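Local coordinates for protein fumarate reductase iron-sulfur subunit (Mycolicibacterium smegmatis, PDB 7D6V) that probably passes electrons through its three iron-sulfur clusters from succinate oxidation in subunit A toward quinone, as part of mycobacterial succinate dehydrogenase, at residues G18-Y23 / T88-R93; A64-R69 / S79-D84; P70-M75 / K144-F149; R113-F118 / H174-E179. One frame throughout, in Å; residues are numbered along the deposited sequence.

Interaction 1 (G18-Y23 / T88-R93)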
# COMPACT_ATOMS: atom_id res chain seq x y z
N GLY B 18 -17.43 18.96 17.95
CA GLY B 18 -16.57 19.55 16.94
C GLY B 18 -17.35 20.43 15.99
O GLY B 18 -18.56 20.61 16.13
N GLU B 19 -16.64 20.96 15.01
CA GLU B 19 -17.17 21.99 14.12
C GLU B 19 -16.24 22.13 12.93
O GLU B 19 -15.05 21.82 13.02
CB GLU B 19 -17.29 23.33 14.86
CG GLU B 19 -18.29 24.29 14.29
CD GLU B 19 -18.26 25.62 15.02
OE1 GLU B 19 -17.30 25.85 15.77
OE2 GLU B 19 -19.20 26.42 14.83
N LEU B 20 -16.80 22.61 11.82
CA LEU B 20 -15.99 22.97 10.66
C LEU B 20 -15.46 24.39 10.83
O LEU B 20 -16.16 25.26 11.35
CB LEU B 20 -16.80 22.85 9.37
CG LEU B 20 -17.33 21.48 8.97
CD1 LEU B 20 -18.36 21.62 7.87
CD2 LEU B 20 -16.21 20.56 8.54
N HIS B 21 -14.23 24.61 10.37
CA HIS B 21 -13.58 25.91 10.47
C HIS B 21 -13.10 26.35 9.10
O HIS B 21 -12.62 25.53 8.31
CB HIS B 21 -12.41 25.87 11.45
CG HIS B 21 -12.83 25.92 12.89
ND1 HIS B 21 -13.35 24.83 13.55
CD2 HIS B 21 -12.80 26.93 13.79
CE1 HIS B 21 -13.63 25.17 14.80
NE2 HIS B 21 -13.30 26.44 14.97
N ASP B 22 -13.22 27.64 8.82
CA ASP B 22 -12.90 28.20 7.51
C ASP B 22 -11.47 28.73 7.51
O ASP B 22 -11.14 29.63 8.30
CB ASP B 22 -13.88 29.31 7.15
CG ASP B 22 -15.24 28.78 6.76
OD1 ASP B 22 -15.31 27.65 6.22
OD2 ASP B 22 -16.25 29.47 6.99
N TYR B 23 -10.64 28.20 6.62
CA TYR B 23 -9.26 28.64 6.46
C TYR B 23 -9.00 28.99 5.00
O TYR B 23 -9.59 28.39 4.09
CB TYR B 23 -8.27 27.56 6.91
CG TYR B 23 -8.43 27.14 8.35
CD1 TYR B 23 -8.99 25.92 8.68
CD2 TYR B 23 -8.01 27.97 9.38
CE1 TYR B 23 -9.13 25.53 10.00
CE2 TYR B 23 -8.15 27.60 10.69
CZ TYR B 23 -8.71 26.38 11.00
OH TYR B 23 -8.85 26.00 12.31
N THR B 88 -13.96 20.70 1.76
CA THR B 88 -14.34 20.43 3.14
C THR B 88 -13.71 19.12 3.60
O THR B 88 -14.17 18.04 3.22
CB THR B 88 -15.86 20.35 3.27
OG1 THR B 88 -16.42 21.63 2.95
CG2 THR B 88 -16.27 19.97 4.68
N VAL B 89 -12.69 19.21 4.45
CA VAL B 89 -11.93 18.05 4.89
C VAL B 89 -12.37 17.68 6.30
O VAL B 89 -12.28 18.49 7.22
CB VAL B 89 -10.41 18.32 4.84
CG1 VAL B 89 -9.63 17.03 5.00
CG2 VAL B 89 -10.05 19.02 3.55
N THR B 90 -12.83 16.45 6.46
CA THR B 90 -13.32 15.90 7.72
C THR B 90 -12.68 14.54 7.95
O THR B 90 -12.20 13.90 7.00
CB THR B 90 -14.85 15.75 7.72
OG1 THR B 90 -15.23 14.66 6.89
CG2 THR B 90 -15.52 17.02 7.24
N PRO B 91 -12.64 14.07 9.19
CA PRO B 91 -12.15 12.72 9.45
C PRO B 91 -13.13 11.66 8.97
O PRO B 91 -14.25 11.95 8.55
CB PRO B 91 -12.00 12.68 10.98
CG PRO B 91 -12.99 13.68 11.45
CD PRO B 91 -12.97 14.78 10.44
N LEU B 92 -12.67 10.41 9.00
CA LEU B 92 -13.54 9.29 8.68
C LEU B 92 -14.71 9.24 9.66
O LEU B 92 -14.54 9.38 10.87
CB LEU B 92 -12.75 7.99 8.73
CG LEU B 92 -11.51 7.90 7.85
CD1 LEU B 92 -10.87 6.53 7.99
CD2 LEU B 92 -11.86 8.17 6.41
N ARG B 93 -15.92 9.04 9.12
CA ARG B 93 -17.14 9.13 9.91
C ARG B 93 -17.63 7.78 10.41
O ARG B 93 -18.71 7.72 11.00
CB ARG B 93 -18.24 9.81 9.09
CG ARG B 93 -18.05 11.30 8.93
CD ARG B 93 -19.18 11.92 8.14
NE ARG B 93 -20.29 12.32 9.00
CZ ARG B 93 -21.45 12.78 8.56
NH1 ARG B 93 -21.66 12.92 7.26
NH2 ARG B 93 -22.40 13.12 9.41

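Interaction 2 (A64-R69 / S79-D84)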
# COMPACT_ATOMS: atom_id res chain seq x y z
N ALA B 64 -9.03 10.19 4.78
CA ALA B 64 -9.97 11.18 5.25
C ALA B 64 -11.17 11.18 4.31
O ALA B 64 -11.27 10.33 3.42
CB ALA B 64 -9.31 12.56 5.36
N GLU B 65 -12.07 12.13 4.50
CA GLU B 65 -13.20 12.34 3.58
C GLU B 65 -13.03 13.74 3.01
O GLU B 65 -13.32 14.73 3.68
CB GLU B 65 -14.53 12.14 4.29
CG GLU B 65 -14.68 10.74 4.87
CD GLU B 65 -16.06 10.48 5.42
OE1 GLU B 65 -16.96 11.31 5.20
OE2 GLU B 65 -16.24 9.44 6.09
N ILE B 66 -12.58 13.81 1.75
CA ILE B 66 -11.99 15.04 1.24
C ILE B 66 -13.05 16.06 0.88
O ILE B 66 -12.90 17.25 1.18
CB ILE B 66 -11.07 14.73 0.05
CG1 ILE B 66 -9.79 14.06 0.54
CG2 ILE B 66 -10.74 16.00 -0.71
CD1 ILE B 66 -9.16 14.78 1.69
N ASN B 67 -14.11 15.65 0.19
CA ASN B 67 -15.23 16.55 -0.05
C ASN B 67 -16.53 15.77 0.05
O ASN B 67 -17.44 15.91 -0.77
CB ASN B 67 -15.07 17.26 -1.39
CG ASN B 67 -15.96 18.47 -1.51
OD1 ASN B 67 -16.74 18.77 -0.61
ND2 ASN B 67 -15.83 19.19 -2.61
N GLY B 68 -16.63 14.92 1.07
CA GLY B 68 -17.70 13.97 1.20
C GLY B 68 -17.34 12.57 0.75
O GLY B 68 -18.10 11.63 1.02
N ARG B 69 -16.20 12.40 0.09
CA ARG B 69 -15.76 11.13 -0.47
C ARG B 69 -14.56 10.61 0.30
O ARG B 69 -13.59 11.35 0.49
CB ARG B 69 -15.39 11.29 -1.94
CG ARG B 69 -16.25 12.27 -2.71
CD ARG B 69 -17.61 11.68 -3.02
NE ARG B 69 -17.50 10.50 -3.87
CZ ARG B 69 -17.63 10.52 -5.19
NH1 ARG B 69 -17.88 11.66 -5.82
NH2 ARG B 69 -17.51 9.40 -5.88
N SER B 79 -6.55 19.88 -7.91
CA SER B 79 -7.03 20.50 -9.13
C SER B 79 -8.34 19.87 -9.59
O SER B 79 -8.91 20.30 -10.59
CB SER B 79 -5.98 20.39 -10.24
OG SER B 79 -5.82 19.05 -10.66
N THR B 80 -8.80 18.85 -8.86
CA THR B 80 -10.15 18.33 -9.04
C THR B 80 -11.19 19.41 -8.76
O THR B 80 -12.30 19.35 -9.30
CB THR B 80 -10.34 17.14 -8.10
OG1 THR B 80 -9.45 16.08 -8.48
CG2 THR B 80 -11.77 16.62 -8.13
N PHE B 81 -10.83 20.41 -7.97
CA PHE B 81 -11.76 21.41 -7.47
C PHE B 81 -11.49 22.75 -8.13
O PHE B 81 -10.35 23.08 -8.47
CB PHE B 81 -11.62 21.54 -5.95
CG PHE B 81 -11.51 20.23 -5.24
CD1 PHE B 81 -12.56 19.33 -5.25
CD2 PHE B 81 -10.34 19.89 -4.58
CE1 PHE B 81 -12.45 18.13 -4.60
CE2 PHE B 81 -10.23 18.69 -3.93
CZ PHE B 81 -11.28 17.80 -3.94
N GLY B 82 -12.55 23.53 -8.30
CA GLY B 82 -12.40 24.86 -8.85
C GLY B 82 -11.71 25.80 -7.88
O GLY B 82 -11.58 25.54 -6.68
N GLU B 83 -11.26 26.94 -8.42
CA GLU B 83 -10.59 27.93 -7.59
C GLU B 83 -11.56 28.69 -6.69
O GLU B 83 -11.14 29.26 -5.68
CB GLU B 83 -9.82 28.91 -8.47
CG GLU B 83 -8.74 28.24 -9.30
CD GLU B 83 -7.83 29.24 -9.99
OE1 GLU B 83 -6.91 28.80 -10.71
OE2 GLU B 83 -8.04 30.45 -9.82
N ASP B 84 -12.85 28.71 -7.03
CA ASP B 84 -13.87 29.30 -6.18
C ASP B 84 -14.72 28.25 -5.49
O ASP B 84 -15.78 28.58 -4.94
CB ASP B 84 -14.75 30.25 -7.00
CG ASP B 84 -15.24 29.63 -8.29
OD1 ASP B 84 -14.65 28.62 -8.73
OD2 ASP B 84 -16.22 30.15 -8.87

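Interaction 3 (P70-M75 / K144-F149). With SF4 (iron/sulfur cluster), chain F.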
# COMPACT_ATOMS: atom_id res chain seq x y z
N PRO B 70 -14.58 9.35 0.74
CA PRO B 70 -13.39 8.77 1.38
C PRO B 70 -12.21 8.67 0.43
O PRO B 70 -12.25 7.93 -0.55
CB PRO B 70 -13.87 7.39 1.83
CG PRO B 70 -15.36 7.50 1.89
CD PRO B 70 -15.73 8.43 0.79
N ARG B 71 -11.15 9.42 0.72
CA ARG B 71 -9.97 9.51 -0.12
C ARG B 71 -8.71 9.42 0.73
O ARG B 71 -8.75 9.42 1.96
CB ARG B 71 -9.95 10.83 -0.91
CG ARG B 71 -11.10 11.05 -1.87
CD ARG B 71 -11.07 10.03 -2.99
NE ARG B 71 -9.79 10.05 -3.69
CZ ARG B 71 -9.49 10.87 -4.69
NH1 ARG B 71 -10.39 11.75 -5.12
NH2 ARG B 71 -8.30 10.81 -5.27
N LEU B 72 -7.58 9.31 0.04
CA LEU B 72 -6.27 9.55 0.64
C LEU B 72 -5.88 11.00 0.39
O LEU B 72 -6.00 11.49 -0.74
CB LEU B 72 -5.21 8.62 0.06
CG LEU B 72 -5.32 7.12 0.32
CD1 LEU B 72 -4.28 6.39 -0.50
CD2 LEU B 72 -5.16 6.81 1.79
N MET B 73 -5.44 11.70 1.44
CA MET B 73 -5.10 13.10 1.29
C MET B 73 -3.87 13.29 0.40
O MET B 73 -3.78 14.29 -0.32
CB MET B 73 -4.88 13.74 2.66
CG MET B 73 -6.16 14.07 3.39
SD MET B 73 -5.92 14.87 4.98
CE MET B 73 -5.47 13.47 6.00
N CYS B 74 -2.95 12.34 0.44
CA CYS B 74 -1.72 12.42 -0.35
C CYS B 74 -1.92 12.05 -1.83
O CYS B 74 -0.97 12.11 -2.61
CB CYS B 74 -0.63 11.54 0.26
SG CYS B 74 -0.62 9.83 -0.34
N MET B 75 -3.14 11.67 -2.20
CA MET B 75 -3.42 11.30 -3.58
C MET B 75 -4.53 12.13 -4.22
O MET B 75 -4.89 11.87 -5.37
CB MET B 75 -3.80 9.82 -3.66
CG MET B 75 -2.67 8.87 -3.30
SD MET B 75 -1.22 9.01 -4.37
CE MET B 75 -1.87 8.35 -5.90
N LYS B 144 -2.28 -6.72 -2.57
CA LYS B 144 -1.96 -5.33 -2.89
C LYS B 144 -2.51 -4.34 -1.88
O LYS B 144 -2.20 -3.15 -1.97
CB LYS B 144 -2.51 -4.97 -4.28
CG LYS B 144 -1.67 -5.45 -5.44
CD LYS B 144 -2.51 -5.50 -6.71
CE LYS B 144 -3.15 -4.16 -6.99
NZ LYS B 144 -4.49 -4.31 -7.64
N CYS B 145 -3.34 -4.81 -0.96
CA CYS B 145 -4.03 -3.94 -0.01
C CYS B 145 -3.27 -3.13 1.05
O CYS B 145 -2.87 -3.68 2.08
CB CYS B 145 -5.16 -4.71 0.67
SG CYS B 145 -5.62 -4.08 2.30
N ILE B 146 -3.08 -1.84 0.81
CA ILE B 146 -2.51 -0.98 1.83
C ILE B 146 -3.62 -0.70 2.84
O ILE B 146 -4.70 -0.24 2.48
CB ILE B 146 -1.93 0.32 1.24
CG1 ILE B 146 -3.01 1.19 0.60
CG2 ILE B 146 -0.89 -0.01 0.19
CD1 ILE B 146 -2.63 2.63 0.45
N GLU B 147 -3.38 -1.03 4.10
CA GLU B 147 -4.49 -1.04 5.04
C GLU B 147 -4.92 0.38 5.36
O GLU B 147 -4.65 0.90 6.45
CB GLU B 147 -4.12 -1.82 6.29
CG GLU B 147 -4.13 -3.32 6.07
CD GLU B 147 -3.73 -4.10 7.30
OE1 GLU B 147 -2.97 -3.55 8.13
OE2 GLU B 147 -4.17 -5.25 7.44
N CYS B 148 -5.62 1.01 4.42
CA CYS B 148 -6.12 2.36 4.61
C CYS B 148 -7.45 2.33 5.35
O CYS B 148 -7.77 3.23 6.12
CB CYS B 148 -6.27 3.07 3.26
SG CYS B 148 -7.87 2.79 2.45
N PHE B 149 -8.23 1.28 5.10
CA PHE B 149 -9.53 1.10 5.74
C PHE B 149 -10.58 2.06 5.19
O PHE B 149 -11.58 2.33 5.86
CB PHE B 149 -9.41 1.23 7.26
CG PHE B 149 -8.36 0.35 7.86
CD1 PHE B 149 -8.31 -1.00 7.55
CD2 PHE B 149 -7.41 0.87 8.72
CE1 PHE B 149 -7.34 -1.81 8.09
CE2 PHE B 149 -6.44 0.06 9.26
CZ PHE B 149 -6.41 -1.28 8.95
FE1 SF4 F . -9.95 -1.43 1.70
FE2 SF4 F . -8.46 -1.17 -0.91
FE3 SF4 F . -7.08 -2.35 1.51
FE4 SF4 F . -7.73 0.60 1.43
S1 SF4 F . -6.66 -0.74 0.16
S2 SF4 F . -8.15 -1.01 2.77
S3 SF4 F . -9.53 0.17 0.36
S4 SF4 F . -8.88 -2.77 0.43

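Interaction 4 (R113-F118 / H174-E179)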
# COMPACT_ATOMS: atom_id res chain seq x y z
N ARG B 113 -7.11 -10.05 14.25
CA ARG B 113 -6.64 -11.20 15.00
C ARG B 113 -7.76 -12.17 15.36
O ARG B 113 -7.57 -13.04 16.21
CB ARG B 113 -5.90 -10.76 16.26
CG ARG B 113 -6.63 -9.77 17.14
CD ARG B 113 -5.62 -9.03 17.99
NE ARG B 113 -6.14 -8.73 19.32
CZ ARG B 113 -5.42 -8.17 20.29
NH1 ARG B 113 -4.15 -7.86 20.08
NH2 ARG B 113 -5.97 -7.93 21.47
N GLN B 114 -8.93 -12.04 14.73
CA GLN B 114 -9.96 -13.06 14.84
C GLN B 114 -9.97 -14.02 13.66
O GLN B 114 -10.45 -15.15 13.80
CB GLN B 114 -11.35 -12.41 14.96
CG GLN B 114 -11.56 -11.64 16.25
CD GLN B 114 -12.80 -10.77 16.21
OE1 GLN B 114 -13.54 -10.77 15.23
NE2 GLN B 114 -13.02 -10.03 17.29
N ILE B 115 -9.43 -13.61 12.52
CA ILE B 115 -9.38 -14.47 11.34
C ILE B 115 -8.24 -15.47 11.50
O ILE B 115 -7.12 -15.06 11.84
CB ILE B 115 -9.21 -13.64 10.08
CG1 ILE B 115 -10.38 -12.67 9.91
CG2 ILE B 115 -9.08 -14.53 8.85
CD1 ILE B 115 -10.28 -11.84 8.67
N PRO B 116 -8.48 -16.76 11.28
CA PRO B 116 -7.38 -17.73 11.33
C PRO B 116 -6.31 -17.39 10.30
O PRO B 116 -6.61 -16.98 9.18
CB PRO B 116 -8.07 -19.06 11.01
CG PRO B 116 -9.49 -18.85 11.36
CD PRO B 116 -9.77 -17.41 11.04
N SER B 117 -5.06 -17.59 10.69
CA SER B 117 -3.94 -17.17 9.87
C SER B 117 -3.58 -18.26 8.86
O SER B 117 -4.21 -19.31 8.79
CB SER B 117 -2.74 -16.82 10.75
OG SER B 117 -3.01 -15.65 11.50
N PHE B 118 -2.55 -17.98 8.06
CA PHE B 118 -2.09 -18.94 7.07
C PHE B 118 -1.59 -20.21 7.75
O PHE B 118 -0.78 -20.15 8.68
CB PHE B 118 -0.99 -18.32 6.21
CG PHE B 118 -0.22 -19.31 5.38
CD1 PHE B 118 1.08 -19.63 5.70
CD2 PHE B 118 -0.81 -19.92 4.29
CE1 PHE B 118 1.79 -20.53 4.94
CE2 PHE B 118 -0.11 -20.82 3.53
CZ PHE B 118 1.19 -21.13 3.86
N HIS B 174 -13.09 -9.70 4.93
CA HIS B 174 -13.64 -10.73 4.06
C HIS B 174 -12.77 -10.93 2.83
O HIS B 174 -12.63 -12.06 2.34
CB HIS B 174 -15.08 -10.38 3.69
CG HIS B 174 -16.05 -10.60 4.81
ND1 HIS B 174 -16.39 -11.85 5.27
CD2 HIS B 174 -16.73 -9.71 5.57
CE1 HIS B 174 -17.25 -11.73 6.26
NE2 HIS B 174 -17.47 -10.45 6.47
N MET B 175 -12.16 -9.86 2.32
CA MET B 175 -11.16 -10.00 1.27
C MET B 175 -9.95 -10.79 1.77
O MET B 175 -9.37 -11.58 1.02
CB MET B 175 -10.73 -8.62 0.77
CG MET B 175 -9.77 -8.66 -0.40
SD MET B 175 -9.07 -7.04 -0.77
CE MET B 175 -8.09 -6.76 0.69
N ARG B 176 -9.56 -10.57 3.02
CA ARG B 176 -8.47 -11.35 3.61
C ARG B 176 -8.84 -12.83 3.72
O ARG B 176 -8.00 -13.71 3.46
CB ARG B 176 -8.11 -10.78 4.98
CG ARG B 176 -7.22 -11.66 5.82
CD ARG B 176 -5.76 -11.27 5.68
NE ARG B 176 -4.92 -12.01 6.62
CZ ARG B 176 -3.98 -12.87 6.25
NH1 ARG B 176 -3.75 -13.10 4.97
NH2 ARG B 176 -3.26 -13.50 7.17
N ILE B 177 -10.08 -13.12 4.10
CA ILE B 177 -10.55 -14.50 4.13
C ILE B 177 -10.50 -15.12 2.74
O ILE B 177 -10.10 -16.27 2.58
CB ILE B 177 -11.97 -14.57 4.73
CG1 ILE B 177 -11.94 -14.22 6.22
CG2 ILE B 177 -12.58 -15.95 4.53
CD1 ILE B 177 -13.31 -14.09 6.84
N ALA B 178 -10.92 -14.36 1.72
CA ALA B 178 -10.84 -14.86 0.35
C ALA B 178 -9.39 -15.10 -0.07
O ALA B 178 -9.09 -16.09 -0.76
CB ALA B 178 -11.52 -13.88 -0.60
N GLU B 179 -8.49 -14.21 0.32
CA GLU B 179 -7.08 -14.36 -0.00
C GLU B 179 -6.50 -15.62 0.63
O GLU B 179 -5.71 -16.33 -0.00
CB GLU B 179 -6.31 -13.11 0.45
CG GLU B 179 -4.87 -13.01 -0.02
CD GLU B 179 -3.91 -13.77 0.87
OE1 GLU B 179 -4.20 -13.91 2.07
OE2 GLU B 179 -2.87 -14.24 0.37

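Interaction 1 (G18-Y23 / T88-R93)
Leu20 reaches from strand 17-27 to two threonine methyls, and its branched end makes the whole contact. CD2 rests against both methyls at once, 3.8 Å from Thr90 CG2 and 3.9 Å from Thr88 CG2. The other branch stays with one partner only, Leu20 CD1 lying 4.2 Å from Thr88 CG2. The leucine side chain runs at about a right angle to that of Thr88 and slants across that of Thr90. The two threonines turn their methyls to it by different torsions: Thr88 has CG2 anti to its backbone N, whereas Thr90 (chi1 73°) sets CG2 anti to its carbonyl carbon. Thr90 OG1 then falls between the backbone N and the carbonyl carbon and makes a weak hydrogen bond to Pro91 O at 3.3 Å. Across the two segments the contact is purely apolar and small, 96 Å² in all. In this 2Fe-2S domain, of the beta-grasp type seen in plant ferredoxins, strand 4-14 runs between strands 17-27 and 86-87. Leu20 also packs on Arg9 and Trp11 of strand 4-14, Val89 shares a backbone hydrogen bond with Trp11, and Leu26 of the membrane anchor subunit packs on both Thr88 and Thr90, at the start of the loop that follows strand 86-87.

Interaction 2 (A64-R69 / S79-D84)
The ring of Phe81 brings its far end up to the neighbours Ile66 and Asn67. CZ lies 3.7 Å from Ile66 CG2, and CE1 lies 4.1 Å from Asn67 ND2; both approaches are oblique to the ring. Ile66 divides its branches between two surroundings. With chi1 at -73°, the methyl CG2 stands anti to the backbone N and meets the phenylalanine, while CG1 takes the position anti to the carbonyl carbon and carries CD1 away toward Met73. Asn67 is extended (chi1 -164°), its CG also anti to the backbone N, which lays the amide beside the ring, the two side chains passing in opposite directions. Amide and ring planes are 70° apart, so the two groups are far from stacked. One face of the Phe81 ring is covered by the preceding residue, Thr80 CB standing 4.1 Å above its centre. Within 64-69 the chain reverses through Asn67 and Gly68, closed by the backbone bond Ile66 N to Arg69 O at 2.9 Å. This is the turn of the hairpin formed by the antiparallel strands 63-65 and 70-72. Phe81, from the loop leading to strand 86-87, packs against that turn, and Thr28 of the membrane anchor subunit lies against Asn67.

Interaction 3 (P70-M75 / K144-F149)
Leu72 extends from strand 70-72 toward the residues that hold the 4Fe-4S cluster. With CG anti to the carbonyl carbon (chi1 -65°), the bond from CB to CG carries the side chain nearer to 144-149 than its CB direction alone would suggest. At CG it forks. CD1 meets Ile146 CD1 at 4.2 Å, and CD2 meets Cys148 CB, also at 4.2 Å. Cys148 SG, one bond beyond that CB, is a ligand of the cluster iron FE4 at 2.4 Å, and Cys145 SG binds FE3 at the same distance, 2.4 Å. Cys145 and Cys148 open the CxxCxxC run of a bacterial-type ferredoxin motif; Cys151 and the more distant Cys213 also line the pocket. Ile146, between the first two cysteines, has its CG1 4.2 Å from the cluster sulfur S1. The leucine side chain also comes within about 4 Å of the 2Fe-2S cluster, a ligand of which is Cys74, two residues on. It therefore lies between two clusters, a placement consistent with an electron route passing nearby. Beyond Ile146, Glu147 forms a salt bridge with Arg172; its carboxylate is also hydrogen-bonded to Gln145 of subunit A, and its backbone O to Lys44 of subunit A.

Interaction 4 (R113-F118 / H174-E179)
Ile115 packs a loop onto a helix: from the segment that follows helix 107-112, its side chain lies against Arg176 and Ile177 on helix 171-181, in a contact made of carbon atoms alone. Both branches of Ile115 take part. With chi1 at -61°, CG1 is anti to the carbonyl carbon and CG2 anti to the backbone N, and both arms rest against the same methylene: Ile177 CG1 lies 3.8 Å from Ile115 CD1 and 3.9 Å from Ile115 CG2. The side chains of the two isoleucines slant across each other, and the Ile177 tip, CD1, follows at 4.2 Å from Ile115 CD1. Arg176 offers its aliphatic base, CG, to the same Ile115 CD1 at 4.2 Å. Its chain then bends at chi2 (96°), and the guanidinium turns along the helix, where NH1 forms a salt bridge with Glu179 OE1 at 3.0 Å. The charge is thus paired within the helix, three residues on, while the carbon part serves the packing. The helix belongs to the 4Fe-4S dicluster domain, the helical, ferredoxin-like half of this subunit. Its other sides are engaged too: Met175 packs on the cluster ligand Cys145, Ala178 rests on helix 219-235, and Ile177 reaches Ala194 and Met227 besides Ile115. Arg190 gives hydrogen bonds, NE to Pro116 O and NH2 to Ser117 O. Gln153 of subunit A grips the loop from the neighbouring chain, its NE2 bonded to Ile115 O and its OE1 to Ser117 OG.

How the interactions relate
All four contacts are small, largely apolar and mostly buried; they differ chiefly in what lies beside them. Interactions 1 and 2 sit together in the 2Fe-2S domain, about 20 Å from the chain centre and next to the membrane anchor subunit, joined by the probable backbone hydrogen bond of Thr90 O to Glu65 N. Interaction 2 shares the 63-65/70-72 hairpin with interaction 3. The latter is the most central, joins the two cluster domains and alone includes metal ligands. Interaction 4 touches interaction 3 through Met175 and Cys145 but lies some 34 Å, centre to centre, from the first two, where a loop packs on a helix; like interaction 3 it borders subunit A.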